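Local coordinates for cyclic nucleotide-binding domain (CNMP-BD) protein (PDB 3MDP) that probably binds a cyclic nucleotide in a double-stranded beta-helix domain, and may act in transcription regulation, at residues N49-E55 with P104-I110. Residues are numbered along the deposited sequence; the frame is centred on the assembly and turned at random.
Sequences NLMLLLE and PVRVVDI. With EDO (1,2-ethanediol), chain C.
Leu50 pairs with Ile110 and Leu52 with Val108 as antiparallel hydrogen-bonded pairs, joining the two central strands of one sheet of the double-stranded beta-helix. Strands 29-34 and 83-84 flank them. A classic beta bulge shifts the register: Leu54 N (2.8 Å) and Glu55 N (3.2 Å) both donate to Arg106 O.

Polar side chains meet at both ends. Glu55 OE1 forms a salt bridge with Arg106, gripped side-on by NE at 2.6 Å and NH2 at 3.0 Å, and lies near the guanidinium plane. The carboxylate is turned 62° from that plane. Arg106 NH1 has a second acid, Glu31. With an alanine at Arg106, Glu55 and Glu31 would probably both lose their shared countercharge. Asn49 ND2 gives a bond of 2.7 Å to the syn lone pair of Asp109 OD1, while Asp109 OD2 pairs with Lys32.

Apolar contacts line both faces. With chi1 at -60°, Leu54 turns its branches toward Val108, and its CD1 lies 3.8 Å from Val108 CG2. Leu52 CD2 lies alongside the same methyl. On the other face, Leu53 CD1 meets Val105 CG1 at 3.7 Å.

Each face thus combines apolar packing with one polar pair near one end, and Arg106 and Asp109 extend the charge pairing to strand 29-34.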
ATOM      1  N   ASN A  49       0.486  14.113   9.104  1.00 14.52           N
ATOM      2  CA  ASN A  49      -0.502  13.492  10.001  1.00 15.23           C
ATOM      3  C   ASN A  49      -1.101  12.221   9.401  1.00 14.86           C
ATOM      4  O   ASN A  49      -1.649  12.253   8.289  1.00 14.14           O
ATOM      5  CB  ASN A  49      -1.632  14.471  10.301  1.00 15.97           C
ATOM      6  CG  ASN A  49      -1.136  15.751  10.957  1.00 20.88           C
ATOM      7  OD1 ASN A  49      -0.686  16.671  10.277  1.00 12.48           O
ATOM      8  ND2 ASN A  49      -1.188  15.800  12.287  1.00 17.01           N
ATOM      9  N   LEU A  50      -0.951  11.104  10.121  1.00 12.56           N
ATOM     10  CA  LEU A  50      -1.590   9.852   9.776  1.00 11.68           C
ATOM     11  C   LEU A  50      -2.788   9.746  10.735  1.00 11.76           C
ATOM     12  O   LEU A  50      -2.655  10.023  11.929  1.00 11.04           O
ATOM     13  CB  LEU A  50      -0.614   8.695   9.950  1.00 13.01           C
ATOM     14  CG  LEU A  50      -1.190   7.312   9.649  1.00 15.90           C
ATOM     15  CD1 LEU A  50      -1.470   7.188   8.158  1.00 16.74           C
ATOM     16  CD2 LEU A  50      -0.269   6.220  10.148  1.00 17.64           C
HETATM   17  N   MSE A  51      -3.954   9.422  10.205  0.70  9.49           N
HETATM   18  CA  MSE A  51      -5.154   9.375  11.040  0.70  9.64           C
HETATM   19  C   MSE A  51      -5.830   8.018  11.023  0.70  8.81           C
HETATM   20  O   MSE A  51      -5.788   7.304  10.021  0.70 10.07           O
HETATM   21  CB  MSE A  51      -6.131  10.477  10.637  0.70 10.38           C
HETATM   22  CG  MSE A  51      -5.643  11.811  11.107  0.70 13.66           C
HETATM   23 SE   MSE A  51      -6.638  13.219  10.279  0.53 12.35          SE
HETATM   24  CE  MSE A  51      -5.706  14.775  11.047  0.70 10.62           C
ATOM     25  N   LEU A  52      -6.380   7.647  12.169  1.00 11.27           N
ATOM     26  CA  LEU A  52      -7.250   6.467  12.327  1.00 12.51           C
ATOM     27  C   LEU A  52      -8.640   7.038  12.631  1.00 11.28           C
ATOM     28  O   LEU A  52      -8.791   7.848  13.540  1.00 10.17           O
ATOM     29  CB  LEU A  52      -6.800   5.569  13.493  1.00 14.14           C
ATOM     30  CG  LEU A  52      -7.820   4.499  13.932  1.00 17.43           C
ATOM     31  CD1 LEU A  52      -7.859   3.369  12.915  1.00 16.56           C
ATOM     32  CD2 LEU A  52      -7.466   3.995  15.345  1.00 15.39           C
ATOM     33  N   LEU A  53      -9.620   6.684  11.819  1.00 11.02           N
ATOM     34  CA  LEU A  53     -10.984   7.156  12.023  1.00 12.00           C
ATOM     35  C   LEU A  53     -11.654   6.361  13.128  1.00 11.41           C
ATOM     36  O   LEU A  53     -11.793   5.151  13.043  1.00 12.36           O
ATOM     37  CB  LEU A  53     -11.766   7.067  10.720  1.00 13.45           C
ATOM     38  CG  LEU A  53     -13.160   7.682  10.710  1.00 15.39           C
ATOM     39  CD1 LEU A  53     -13.155   9.172  11.120  1.00 10.43           C
ATOM     40  CD2 LEU A  53     -13.792   7.451   9.341  1.00  9.12           C
ATOM     41  N   LEU A  54     -12.050   7.054  14.181  1.00 11.83           N
ATOM     42  CA  LEU A  54     -12.730   6.418  15.314  1.00 11.39           C
ATOM     43  C   LEU A  54     -14.240   6.481  15.209  1.00 12.43           C
ATOM     44  O   LEU A  54     -14.931   5.540  15.611  1.00 12.17           O
ATOM     45  CB  LEU A  54     -12.305   7.058  16.618  1.00  9.24           C
ATOM     46  CG  LEU A  54     -10.818   6.999  16.973  1.00  9.75           C
ATOM     47  CD1 LEU A  54     -10.551   7.844  18.194  1.00 11.06           C
ATOM     48  CD2 LEU A  54     -10.372   5.524  17.201  1.00 12.44           C
ATOM     49  N   GLU A  55     -14.746   7.589  14.685  1.00 12.83           N
ATOM     50  CA  GLU A  55     -16.164   7.841  14.623  1.00 14.08           C
ATOM     51  C   GLU A  55     -16.432   8.813  13.486  1.00 13.22           C
ATOM     52  O   GLU A  55     -15.625   9.711  13.232  1.00 12.74           O
ATOM     53  CB  GLU A  55     -16.651   8.444  15.949  1.00 17.84           C
ATOM     54  CG  GLU A  55     -18.147   8.716  15.996  1.00 25.34           C
ATOM     55  CD  GLU A  55     -18.527   9.614  17.154  1.00 31.59           C
ATOM     56  OE1 GLU A  55     -17.771   9.639  18.153  1.00 28.17           O
ATOM     57  OE2 GLU A  55     -19.567  10.300  17.055  1.00 35.31           O
ATOM     58  N   PRO A 104     -19.948  14.165  11.987  1.00 13.05           N
ATOM     59  CA  PRO A 104     -19.008  14.570  13.035  1.00 13.80           C
ATOM     60  C   PRO A 104     -17.931  13.498  13.197  1.00 11.97           C
ATOM     61  O   PRO A 104     -18.249  12.319  13.267  1.00 13.13           O
ATOM     62  CB  PRO A 104     -19.902  14.748  14.274  1.00 13.53           C
ATOM     63  CG  PRO A 104     -21.318  15.056  13.686  1.00 15.00           C
ATOM     64  CD  PRO A 104     -21.365  14.239  12.413  1.00 14.03           C
ATOM     65  N   VAL A 105     -16.664  13.910  13.186  1.00 13.82           N
ATOM     66  CA  VAL A 105     -15.532  12.978  13.109  1.00 13.21           C
ATOM     67  C   VAL A 105     -14.668  13.051  14.379  1.00 12.33           C
ATOM     68  O   VAL A 105     -14.416  14.143  14.899  1.00 13.83           O
ATOM     69  CB  VAL A 105     -14.697  13.271  11.857  1.00 14.90           C
ATOM     70  CG1 VAL A 105     -13.224  12.788  11.995  1.00 13.88           C
ATOM     71  CG2 VAL A 105     -15.356  12.659  10.619  1.00 10.89           C
ATOM     72  N   ARG A 106     -14.270  11.882  14.884  1.00 13.90           N
ATOM     73  CA  ARG A 106     -13.143  11.748  15.826  1.00 14.84           C
ATOM     74  C   ARG A 106     -12.086  10.822  15.222  1.00 12.59           C
ATOM     75  O   ARG A 106     -12.400   9.769  14.633  1.00 12.04           O
ATOM     76  CB  ARG A 106     -13.567  11.159  17.169  1.00 16.73           C
ATOM     77  CG  ARG A 106     -14.504  12.020  17.978  1.00 24.74           C
ATOM     78  CD  ARG A 106     -14.762  11.443  19.393  1.00 26.72           C
ATOM     79  NE  ARG A 106     -15.486  10.169  19.318  1.00 24.46           N
ATOM     80  CZ  ARG A 106     -14.991   8.963  19.615  1.00 25.80           C
ATOM     81  NH1 ARG A 106     -13.754   8.798  20.068  1.00 26.72           N
ATOM     82  NH2 ARG A 106     -15.766   7.898  19.484  1.00 27.15           N
ATOM     83  N   VAL A 107     -10.838  11.215  15.404  1.00 14.28           N
ATOM     84  CA  VAL A 107      -9.693  10.468  14.906  1.00 13.29           C
ATOM     85  C   VAL A 107      -8.616  10.369  15.985  1.00 14.27           C
ATOM     86  O   VAL A 107      -8.610  11.140  16.947  1.00 16.01           O
ATOM     87  CB  VAL A 107      -9.044  11.136  13.675  1.00 11.44           C
ATOM     88  CG1 VAL A 107     -10.040  11.316  12.534  1.00 10.40           C
ATOM     89  CG2 VAL A 107      -8.381  12.544  14.041  1.00 14.54           C
ATOM     90  N   VAL A 108      -7.760   9.360  15.831  1.00 13.72           N
ATOM     91  CA  VAL A 108      -6.439   9.369  16.371  1.00 12.89           C
ATOM     92  C   VAL A 108      -5.534  10.025  15.327  1.00 12.88           C
ATOM     93  O   VAL A 108      -5.417   9.535  14.186  1.00 13.21           O
ATOM     94  CB  VAL A 108      -5.893   7.965  16.661  1.00 12.57           C
ATOM     95  CG1 VAL A 108      -4.526   8.137  17.332  1.00 13.00           C
ATOM     96  CG2 VAL A 108      -6.863   7.204  17.608  1.00 11.96           C
ATOM     97  N   ASP A 109      -4.926  11.138  15.724  1.00 12.16           N
ATOM     98  CA  ASP A 109      -4.004  11.910  14.881  1.00 13.83           C
ATOM     99  C   ASP A 109      -2.561  11.600  15.308  1.00 12.83           C
ATOM    100  O   ASP A 109      -2.141  11.898  16.425  1.00 15.46           O
ATOM    101  CB  ASP A 109      -4.341  13.401  15.041  1.00 15.08           C
ATOM    102  CG  ASP A 109      -3.473  14.336  14.194  1.00 22.53           C
ATOM    103  OD1 ASP A 109      -2.663  13.870  13.391  1.00 23.74           O
ATOM    104  OD2 ASP A 109      -3.600  15.573  14.380  1.00 27.25           O
ATOM    105  N   ILE A 110      -1.829  10.972  14.407  1.00 12.68           N
ATOM    106  CA  ILE A 110      -0.476  10.504  14.652  1.00 13.36           C
ATOM    107  C   ILE A 110       0.511  11.403  13.907  1.00 13.92           C
ATOM    108  O   ILE A 110       0.298  11.743  12.740  1.00 14.43           O
ATOM    109  CB  ILE A 110      -0.311   9.034  14.219  1.00 15.17           C
ATOM    110  CG1 ILE A 110      -1.477   8.208  14.763  1.00 16.13           C
ATOM    111  CG2 ILE A 110       1.063   8.501  14.691  1.00 16.30           C
ATOM    112  CD1 ILE A 110      -1.586   6.812  14.208  1.00 20.21           C
TER
HETATM  113  C1  EDO C 143      -0.186  15.108  15.350  1.00 41.56           C
HETATM  114  O1  EDO C 143       1.086  15.780  15.387  1.00 39.10           O
HETATM  115  C2  EDO C 143      -0.743  14.942  16.753  1.00 39.05           C
HETATM  116  O2  EDO C 143      -0.162  13.776  17.309  1.00 37.23           O
HETATM  117  O   HOH W   1     -20.483  11.148  13.988  1.00 17.39           O